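Local structure of filamentous hemagglutinin (Bordetella pertussis, 1RWR) at residues Leu88-Val94 against Asn112-Asn118; Ala99-Asn105 against Ala119-Thr125; Ser237-Gln243 against Ser257-Leu263. The protein is a secreted adhesin whose TPS domain, a beta-helix, probably directs its export across the outer membrane by the two-partner secretion pathway. All blocks are in the same frame, centred on the assembly; numbering follows the deposited sequence.

Interaction 1 (Leu88-Val94 against Asn112-Asn118)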
loop_
_atom_site.group_PDB
_atom_site.type_symbol
_atom_site.label_atom_id
_atom_site.label_comp_id
_atom_site.label_asym_id
_atom_site.label_seq_id
_atom_site.Cartn_x
_atom_site.Cartn_y
_atom_site.Cartn_z
ATOM N N LEU A 88 -5.917 7.351 6.499
ATOM C CA LEU A 88 -4.872 8.093 5.790
ATOM C C LEU A 88 -5.459 8.963 4.700
ATOM O O LEU A 88 -6.057 8.462 3.725
ATOM C CB LEU A 88 -3.886 7.131 5.141
ATOM C CG LEU A 88 -3.313 6.045 6.034
ATOM C CD1 LEU A 88 -2.461 5.075 5.228
ATOM C CD2 LEU A 88 -2.512 6.668 7.193
ATOM N N ALA A 89 -5.231 10.257 4.836
ATOM C CA ALA A 89 -5.652 11.271 3.876
ATOM C C ALA A 89 -4.615 12.360 3.854
ATOM O O ALA A 89 -4.140 12.765 4.917
ATOM C CB ALA A 89 -7.024 11.899 4.308
ATOM N N GLY A 90 -4.316 12.851 2.654
ATOM C CA GLY A 90 -3.366 13.922 2.422
ATOM C C GLY A 90 -2.057 13.378 1.898
ATOM O O GLY A 90 -2.019 12.274 1.357
ATOM N N THR A 91 -0.984 14.140 2.084
ATOM C CA THR A 91 0.323 13.810 1.522
ATOM C C THR A 91 1.232 13.233 2.574
ATOM O O THR A 91 1.399 13.819 3.632
ATOM C CB THR A 91 0.989 15.025 0.984
ATOM O OG1 THR A 91 0.193 15.605 -0.056
ATOM C CG2 THR A 91 2.344 14.656 0.333
ATOM N N LEU A 92 1.829 12.091 2.277
ATOM C CA LEU A 92 2.866 11.517 3.099
ATOM C C LEU A 92 4.191 12.031 2.537
ATOM O O LEU A 92 4.639 11.546 1.508
ATOM C CB LEU A 92 2.819 9.998 3.044
ATOM C CG LEU A 92 1.497 9.269 3.286
ATOM C CD1 LEU A 92 1.666 7.747 3.241
ATOM C CD2 LEU A 92 0.922 9.695 4.616
ATOM N N GLU A 93 4.786 13.005 3.225
ATOM C CA GLU A 93 6.032 13.604 2.792
ATOM C C GLU A 93 7.191 13.067 3.632
ATOM O O GLU A 93 7.106 12.970 4.835
ATOM C CB GLU A 93 5.997 15.121 2.898
ATOM C CG GLU A 93 7.333 15.781 2.531
ATOM C CD GLU A 93 7.275 17.281 2.388
ATOM O OE1 GLU A 93 6.233 17.925 2.652
ATOM O OE2 GLU A 93 8.318 17.853 1.990
ATOM N N VAL A 94 8.276 12.724 2.948
ATOM C CA VAL A 94 9.527 12.393 3.609
ATOM C C VAL A 94 10.443 13.591 3.466
ATOM O O VAL A 94 10.757 14.015 2.349
ATOM C CB VAL A 94 10.187 11.108 3.048
ATOM C CG1 VAL A 94 11.429 10.745 3.848
ATOM C CG2 VAL A 94 9.235 9.933 3.082
ATOM N N ASN A 112 -8.232 7.860 1.843
ATOM C CA ASN A 112 -9.056 8.810 1.080
ATOM C C ASN A 112 -8.258 10.010 0.597
ATOM O O ASN A 112 -7.952 10.908 1.361
ATOM C CB ASN A 112 -10.229 9.289 1.927
ATOM C CG ASN A 112 -11.260 10.031 1.090
ATOM O OD1 ASN A 112 -11.612 9.581 0.039
ATOM N ND2 ASN A 112 -11.717 11.188 1.557
ATOM N N GLY A 113 -7.908 10.023 -0.675
ATOM C CA GLY A 113 -7.172 11.139 -1.246
ATOM C C GLY A 113 -5.730 11.193 -0.732
ATOM O O GLY A 113 -5.279 12.207 -0.159
ATOM N N LEU A 114 -5.014 10.113 -0.949
ATOM C CA LEU A 114 -3.656 9.937 -0.440
ATOM C C LEU A 114 -2.638 10.200 -1.539
ATOM O O LEU A 114 -2.816 9.761 -2.657
ATOM C CB LEU A 114 -3.483 8.523 0.119
ATOM C CG LEU A 114 -2.199 8.243 0.927
ATOM C CD1 LEU A 114 -2.174 9.037 2.198
ATOM C CD2 LEU A 114 -2.015 6.759 1.222
ATOM N N SER A 115 -1.556 10.894 -1.209
ATOM C CA SER A 115 -0.441 11.059 -2.153
ATOM C C SER A 115 0.866 10.984 -1.360
ATOM O O SER A 115 0.862 10.802 -0.119
ATOM C CB SER A 115 -0.552 12.384 -2.919
ATOM O OG SER A 115 -0.497 13.425 -2.003
ATOM N N THR A 116 1.987 11.134 -2.054
ATOM C CA THR A 116 3.294 11.113 -1.390
ATOM C C THR A 116 4.237 12.144 -2.007
ATOM O O THR A 116 4.035 12.577 -3.150
ATOM C CB THR A 116 3.982 9.715 -1.446
ATOM O OG1 THR A 116 4.344 9.391 -2.790
ATOM C CG2 THR A 116 3.094 8.573 -0.970
ATOM N N LEU A 117 5.286 12.474 -1.259
ATOM C CA LEU A 117 6.360 13.316 -1.735
ATOM C C LEU A 117 7.652 12.764 -1.151
ATOM O O LEU A 117 7.789 12.654 0.064
ATOM C CB LEU A 117 6.172 14.775 -1.275
ATOM C CG LEU A 117 5.056 15.562 -1.941
ATOM C CD1 LEU A 117 4.863 16.915 -1.270
ATOM C CD2 LEU A 117 5.406 15.788 -3.420
ATOM N N ASN A 118 8.607 12.461 -2.020
ATOM C CA ASN A 118 9.926 11.995 -1.620
ATOM C C ASN A 118 9.889 10.648 -0.921
ATOM O O ASN A 118 10.760 10.332 -0.170
ATOM C CB ASN A 118 10.679 13.039 -0.774
ATOM C CG ASN A 118 12.199 12.797 -0.736
ATOM O OD1 ASN A 118 12.804 12.356 -1.741
ATOM N ND2 ASN A 118 12.813 13.074 0.421
#
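L114 lies against L88, G90 and L92 on the inward side of two paired parallel strands. Its CB leaves the sheet on the same face as L92 and T116. With CG anti to the backbone N (chi1 -169°), the chain leans back toward 88-94. CG stays near G90 O. CD1 does most of the touching: it sits 3.3 Å from G90 O and meets L92 CG and L88 CB. L122 covers this leucine from within. The two segments are equivalent parts of successive coils of the right-handed beta-helix, and both bend here, at G90 and at N112-G113. G90 has a positive phi (103°), and its N donates a hydrogen bond to G113 O. Past it the ladder runs G90 O to S115 N, S115 O to L92 N, L92 O to L117 N and L117 O to V94 N. The other face carries T91, E93, S115 and L117. T91 OG1 and S115 OG lie 3.0 Å apart, while T91 CG2 packs 3.7 Å from L117 CG. E93 turns its carboxylate to the backbone N of R58 and I59. At the far end N118 ND2 donates to V94 O, from above the carbonyl plane, and to G96 O.

Interaction 2 (Ala99-Asn105 against Ala119-Thr125)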
loop_
_atom_site.group_PDB
_atom_site.type_symbol
_atom_site.label_atom_id
_atom_site.label_comp_id
_atom_site.label_asym_id
_atom_site.label_seq_id
_atom_site.Cartn_x
_atom_site.Cartn_y
_atom_site.Cartn_z
ATOM N N ALA A 99 12.864 7.601 1.131
ATOM C CA ALA A 99 12.815 6.254 1.711
ATOM C C ALA A 99 11.525 5.540 1.335
ATOM O O ALA A 99 10.542 6.173 0.951
ATOM C CB ALA A 99 12.916 6.348 3.213
ATOM N N ASP A 100 11.537 4.215 1.403
ATOM C CA ASP A 100 10.306 3.437 1.368
ATOM C C ASP A 100 9.444 3.755 2.595
ATOM O O ASP A 100 9.956 4.011 3.686
ATOM C CB ASP A 100 10.599 1.923 1.411
ATOM C CG ASP A 100 11.236 1.385 0.128
ATOM O OD1 ASP A 100 11.221 2.051 -0.934
ATOM O OD2 ASP A 100 11.786 0.270 0.131
ATOM N N LEU A 101 8.137 3.799 2.385
ATOM C CA LEU A 101 7.166 3.951 3.456
ATOM C C LEU A 101 6.349 2.677 3.545
ATOM O O LEU A 101 5.843 2.181 2.541
ATOM C CB LEU A 101 6.211 5.147 3.221
ATOM C CG LEU A 101 6.845 6.538 3.237
ATOM C CD1 LEU A 101 5.762 7.561 2.878
ATOM C CD2 LEU A 101 7.463 6.855 4.601
ATOM N N ILE A 102 6.202 2.177 4.761
ATOM C CA ILE A 102 5.343 1.032 5.061
ATOM C C ILE A 102 4.487 1.429 6.232
ATOM O O ILE A 102 5.016 1.784 7.301
ATOM C CB ILE A 102 6.178 -0.230 5.447
ATOM C CG1 ILE A 102 7.228 -0.600 4.397
ATOM C CG2 ILE A 102 5.249 -1.391 5.663
ATOM C CD1 ILE A 102 8.522 0.133 4.509
ATOM N N ILE A 103 3.172 1.363 6.040
ATOM C CA ILE A 103 2.191 1.628 7.087
ATOM C C ILE A 103 1.456 0.315 7.370
ATOM O O ILE A 103 0.795 -0.233 6.518
ATOM C CB ILE A 103 1.188 2.738 6.685
ATOM C CG1 ILE A 103 1.865 4.022 6.144
ATOM C CG2 ILE A 103 0.267 3.066 7.905
ATOM C CD1 ILE A 103 2.764 4.638 7.043
ATOM N N ALA A 104 1.597 -0.196 8.578
ATOM C CA ALA A 104 1.058 -1.504 8.976
ATOM C C ALA A 104 0.107 -1.375 10.143
ATOM O O ALA A 104 0.483 -0.924 11.238
ATOM C CB ALA A 104 2.199 -2.457 9.325
ATOM N N ASN A 105 -1.136 -1.797 9.945
ATOM C CA ASN A 105 -2.106 -1.792 11.016
ATOM C C ASN A 105 -3.056 -3.009 10.825
ATOM O O ASN A 105 -3.940 -2.982 9.974
ATOM C CB ASN A 105 -2.870 -0.465 11.042
ATOM C CG ASN A 105 -3.801 -0.371 12.261
ATOM O OD1 ASN A 105 -4.112 -1.406 12.890
ATOM N ND2 ASN A 105 -4.258 0.826 12.578
ATOM N N ALA A 119 8.854 9.849 -1.202
ATOM C CA ALA A 119 8.826 8.440 -0.842
ATOM C C ALA A 119 9.233 7.633 -2.074
ATOM O O ALA A 119 8.750 7.872 -3.185
ATOM C CB ALA A 119 7.412 8.034 -0.402
ATOM N N SER A 120 10.144 6.685 -1.893
ATOM C CA SER A 120 10.570 5.841 -2.981
ATOM C C SER A 120 9.463 4.938 -3.473
ATOM O O SER A 120 9.337 4.690 -4.660
ATOM C CB SER A 120 11.717 4.943 -2.493
ATOM O OG SER A 120 12.607 5.698 -1.738
ATOM N N ASN A 121 8.752 4.369 -2.509
ATOM C CA ASN A 121 7.696 3.360 -2.711
ATOM C C ASN A 121 6.783 3.432 -1.497
ATOM O O ASN A 121 7.184 3.943 -0.439
ATOM C CB ASN A 121 8.269 1.947 -2.786
ATOM C CG ASN A 121 9.242 1.762 -3.932
ATOM O OD1 ASN A 121 8.833 1.789 -5.083
ATOM N ND2 ASN A 121 10.553 1.609 -3.622
ATOM N N LEU A 122 5.572 2.909 -1.617
ATOM C CA LEU A 122 4.597 2.914 -0.519
ATOM C C LEU A 122 3.890 1.588 -0.414
ATOM O O LEU A 122 3.351 1.106 -1.413
ATOM C CB LEU A 122 3.520 3.997 -0.728
ATOM C CG LEU A 122 2.388 4.128 0.283
ATOM C CD1 LEU A 122 2.869 4.414 1.715
ATOM C CD2 LEU A 122 1.478 5.207 -0.079
ATOM N N THR A 123 3.881 1.002 0.785
ATOM C CA THR A 123 3.123 -0.202 1.103
ATOM C C THR A 123 2.144 0.082 2.239
ATOM O O THR A 123 2.544 0.626 3.296
ATOM C CB THR A 123 4.093 -1.259 1.570
ATOM O OG1 THR A 123 5.140 -1.424 0.586
ATOM C CG2 THR A 123 3.433 -2.607 1.813
ATOM N N LEU A 124 0.870 -0.265 2.020
ATOM C CA LEU A 124 -0.177 -0.191 3.029
ATOM C C LEU A 124 -0.572 -1.605 3.351
ATOM O O LEU A 124 -0.917 -2.377 2.449
ATOM C CB LEU A 124 -1.377 0.571 2.499
ATOM C CG LEU A 124 -1.080 1.986 2.041
ATOM C CD1 LEU A 124 -2.416 2.657 1.618
ATOM C CD2 LEU A 124 -0.357 2.775 3.147
ATOM N N THR A 125 -0.495 -1.978 4.620
ATOM C CA THR A 125 -0.678 -3.376 4.976
ATOM C C THR A 125 -1.439 -3.548 6.286
ATOM O O THR A 125 -1.344 -2.724 7.196
ATOM C CB THR A 125 0.708 -4.138 4.967
ATOM O OG1 THR A 125 0.475 -5.535 5.136
ATOM C CG2 THR A 125 1.565 -3.723 6.142
#
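T125 stands beside A104, and L101 beside L122 and A119; T125 and L101 bury the most surface here, on opposite faces of the paired strands. T125 CG2 is wedged near both backbone neighbours and presses on A104 CB at 3.5 Å, a close approach for two carbons. The same methyl lies 3.6 Å from I103 O. This rotation sends OG1 anti to the backbone N (chi1 -172°), where it bonds to V163 O on the next coil and to G127 N. The backbone of T125 is held twice by the 99-105 segment: its N donates to I103 O and its O accepts from N105 N.

L101 points into the core. Its CB meets L122 CD1 at 3.7 Å, and its CD1 reaches A119 CB, also at 3.7 Å. L92 and V94 close over it from the facing sheet. I103 and L124 continue this row side by side, with L124 CD2 3.9 Å from I103 CB.

D100 and N121 form the polar end of the T125 face. The two side chains run alongside each other, with carboxylate and amide planes 58° apart. N121 ND2 donates to D100 OD1 at 2.8 Å, on the syn side but 31° out of the carboxylate plane. N121 OD1 takes the backbone N of Y159, so the amide links neighbouring coils. Between these ends, backbone bonds join L101 to N121 and T123, and I103 to T123 and T125. In-register parallel strands, with aliphatic residues lined up from coil to coil on the inner face, are typical of a parallel beta-helix.

Interaction 3 (Ser237-Gln243 against Ser257-Leu263)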
loop_
_atom_site.group_PDB
_atom_site.type_symbol
_atom_site.label_atom_id
_atom_site.label_comp_id
_atom_site.label_asym_id
_atom_site.label_seq_id
_atom_site.Cartn_x
_atom_site.Cartn_y
_atom_site.Cartn_z
ATOM N N SER A 237 -8.151 -19.945 -0.533
ATOM C CA SER A 237 -8.919 -20.855 -1.384
ATOM C C SER A 237 -10.412 -20.497 -1.349
ATOM O O SER A 237 -11.011 -20.263 -0.293
ATOM C CB SER A 237 -8.714 -22.301 -0.949
ATOM O OG SER A 237 -9.507 -23.188 -1.730
ATOM N N GLY A 238 -11.001 -20.396 -2.528
ATOM C CA GLY A 238 -12.432 -20.184 -2.620
ATOM C C GLY A 238 -12.872 -18.740 -2.645
ATOM O O GLY A 238 -14.061 -18.466 -2.823
ATOM N N LEU A 239 -11.951 -17.798 -2.449
ATOM C CA LEU A 239 -12.344 -16.372 -2.388
ATOM C C LEU A 239 -12.078 -15.729 -3.741
ATOM O O LEU A 239 -11.154 -16.127 -4.429
ATOM C CB LEU A 239 -11.580 -15.633 -1.285
ATOM C CG LEU A 239 -12.194 -15.791 0.106
ATOM C CD1 LEU A 239 -12.077 -17.227 0.572
ATOM C CD2 LEU A 239 -11.620 -14.926 1.160
ATOM N N GLY A 240 -12.877 -14.722 -4.100
ATOM C CA GLY A 240 -12.835 -14.160 -5.436
ATOM C C GLY A 240 -12.095 -12.863 -5.549
ATOM O O GLY A 240 -11.892 -12.159 -4.565
ATOM N N VAL A 241 -11.669 -12.544 -6.759
ATOM C CA VAL A 241 -11.254 -11.213 -7.119
ATOM C C VAL A 241 -12.304 -10.626 -8.040
ATOM O O VAL A 241 -12.518 -11.143 -9.125
ATOM C CB VAL A 241 -9.922 -11.222 -7.890
ATOM C CG1 VAL A 241 -9.569 -9.802 -8.354
ATOM C CG2 VAL A 241 -8.833 -11.793 -7.040
ATOM N N ARG A 242 -12.965 -9.586 -7.580
ATOM C CA ARG A 242 -13.917 -8.840 -8.381
ATOM C C ARG A 242 -13.370 -7.439 -8.532
ATOM O O ARG A 242 -13.131 -6.734 -7.556
ATOM C CB ARG A 242 -15.286 -8.782 -7.749
ATOM C CG ARG A 242 -16.292 -8.005 -8.634
ATOM C CD ARG A 242 -17.719 -8.200 -8.241
ATOM N NE ARG A 242 -17.988 -7.783 -6.868
ATOM C CZ ARG A 242 -19.158 -7.933 -6.270
ATOM N NH1 ARG A 242 -20.162 -8.494 -6.923
ATOM N NH2 ARG A 242 -19.323 -7.535 -5.014
ATOM N N GLN A 243 -13.201 -7.016 -9.760
ATOM C CA GLN A 243 -12.684 -5.688 -10.031
ATOM C C GLN A 243 -13.404 -5.155 -11.240
ATOM O O GLN A 243 -13.009 -5.444 -12.383
ATOM C CB GLN A 243 -11.167 -5.736 -10.259
ATOM C CG GLN A 243 -10.457 -4.391 -10.687
ATOM C CD GLN A 243 -10.835 -3.082 -9.924
ATOM O OE1 GLN A 243 -12.001 -2.756 -9.750
ATOM N NE2 GLN A 243 -9.833 -2.301 -9.547
ATOM N N SER A 257 -5.879 -15.781 -8.681
ATOM C CA SER A 257 -6.866 -16.030 -7.659
ATOM C C SER A 257 -6.958 -17.501 -7.327
ATOM O O SER A 257 -6.865 -18.335 -8.222
ATOM C CB SER A 257 -8.226 -15.505 -8.125
ATOM O OG SER A 257 -9.249 -15.748 -7.155
ATOM N N GLN A 258 -7.157 -17.813 -6.057
ATOM C CA GLN A 258 -7.458 -19.199 -5.638
ATOM C C GLN A 258 -8.965 -19.442 -5.594
ATOM O O GLN A 258 -9.425 -20.438 -5.021
ATOM C CB GLN A 258 -6.752 -19.540 -4.328
ATOM C CG GLN A 258 -5.233 -19.425 -4.426
ATOM C CD GLN A 258 -4.669 -20.226 -5.590
ATOM O OE1 GLN A 258 -3.861 -19.713 -6.396
ATOM N NE2 GLN A 258 -5.108 -21.482 -5.700
ATOM N N GLY A 259 -9.716 -18.522 -6.200
ATOM C CA GLY A 259 -11.130 -18.691 -6.489
ATOM C C GLY A 259 -11.469 -18.021 -7.793
ATOM O O GLY A 259 -10.686 -18.115 -8.734
ATOM N N GLU A 260 -12.607 -17.341 -7.819
ATOM C CA GLU A 260 -13.146 -16.636 -8.985
ATOM C C GLU A 260 -12.307 -15.411 -9.349
ATOM O O GLU A 260 -11.643 -14.798 -8.493
ATOM C CB GLU A 260 -14.593 -16.218 -8.684
ATOM C CG GLU A 260 -15.290 -15.353 -9.697
ATOM C CD GLU A 260 -16.702 -14.957 -9.284
ATOM O OE1 GLU A 260 -17.203 -15.472 -8.245
ATOM O OE2 GLU A 260 -17.298 -14.139 -9.994
ATOM N N ILE A 261 -12.383 -15.050 -10.625
ATOM C CA ILE A 261 -12.002 -13.711 -11.078
ATOM C C ILE A 261 -13.128 -13.174 -11.931
ATOM O O ILE A 261 -13.615 -13.872 -12.827
ATOM C CB ILE A 261 -10.722 -13.747 -11.928
ATOM C CG1 ILE A 261 -9.512 -14.287 -11.148
ATOM C CG2 ILE A 261 -10.448 -12.364 -12.518
ATOM C CD1 ILE A 261 -8.287 -14.638 -12.043
ATOM N N ALA A 262 -13.525 -11.936 -11.666
ATOM C CA ALA A 262 -14.529 -11.245 -12.440
ATOM C C ALA A 262 -14.036 -9.813 -12.693
ATOM O O ALA A 262 -13.973 -9.004 -11.771
ATOM C CB ALA A 262 -15.788 -11.207 -11.705
ATOM N N LEU A 263 -13.637 -9.519 -13.925
ATOM C CA LEU A 263 -13.171 -8.171 -14.264
ATOM C C LEU A 263 -14.175 -7.495 -15.159
ATOM O O LEU A 263 -14.986 -8.162 -15.841
ATOM C CB LEU A 263 -11.830 -8.171 -15.036
ATOM C CG LEU A 263 -10.626 -8.823 -14.356
ATOM C CD1 LEU A 263 -9.393 -8.592 -15.211
ATOM C CD2 LEU A 263 -10.402 -8.316 -12.909
HETATM O O HOH W 1 -14.452 -17.320 -5.514
HETATM O O HOH W 2 -8.533 -16.492 -3.778
#
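V241 packs against S257 where the contact is tight, with I261 beside it at longer range. Its CG2 lies 3.9 Å from S257 CB, and V255 adds to this inward cluster. Here the strands run parallel. V241 N donates to E260 O, V241 O accepts from A262 N at 2.8 Å, and Q243 N donates to A262 O. The last two bonds lie nearly along the C=O axis. Q243 CB then rests 3.8 Å from L263 CD2, while its amide turns off to G223 O and G245 N.

S257 organises the bend between the end of strand 252-257 and strand 261-268. With OG anti to the backbone N (chi1 179°), the hydroxyl accepts from G259 N at 3.0 Å in an ST turn. It also donates to E260 O at 2.9 Å. That carbonyl therefore holds two donors, S257 OG and V241 N, which come from opposite faces of its plane. G259 CA comes within 3.3 Å of L239 O in a CA-H...O contact.

The other end is looser and wetter. One direct backbone bond, from G238 N to Q258 O, joins the turns there. Two waters add further bridges: one between G238 O and E260 N, the other between Q258 N and L239 O. S237 and Q258 are exposed. On the outward face R242 is partly exposed, and its NE forms a salt bridge with D218 one coil back. Parallel strands in register, with V241 and I261 turned inward and the turns at the edge, are typical of successive coils of a beta-helix.

Interactions 1 and 2 share one part of the beta-helix core. Strand 91-96 leads on to 99-104, and 114-117 to 119-125, so the two contacts pair the same two coils on different faces. They meet where L88 packs on L124 and L92 on L101 and L122. Interaction 2 is the more buried, with one polar pair at its end. Interaction 1 is partly buried; the T91 and S115 hydroxyls and the E93 carboxylate lie on its outer face, and N118 closes its end. Interaction 3 lies farther along the helix, its centre about 30 Å from that of interaction 1. It repeats the parallel ladder, but two waters supplement a single direct backbone hydrogen bond at its turns.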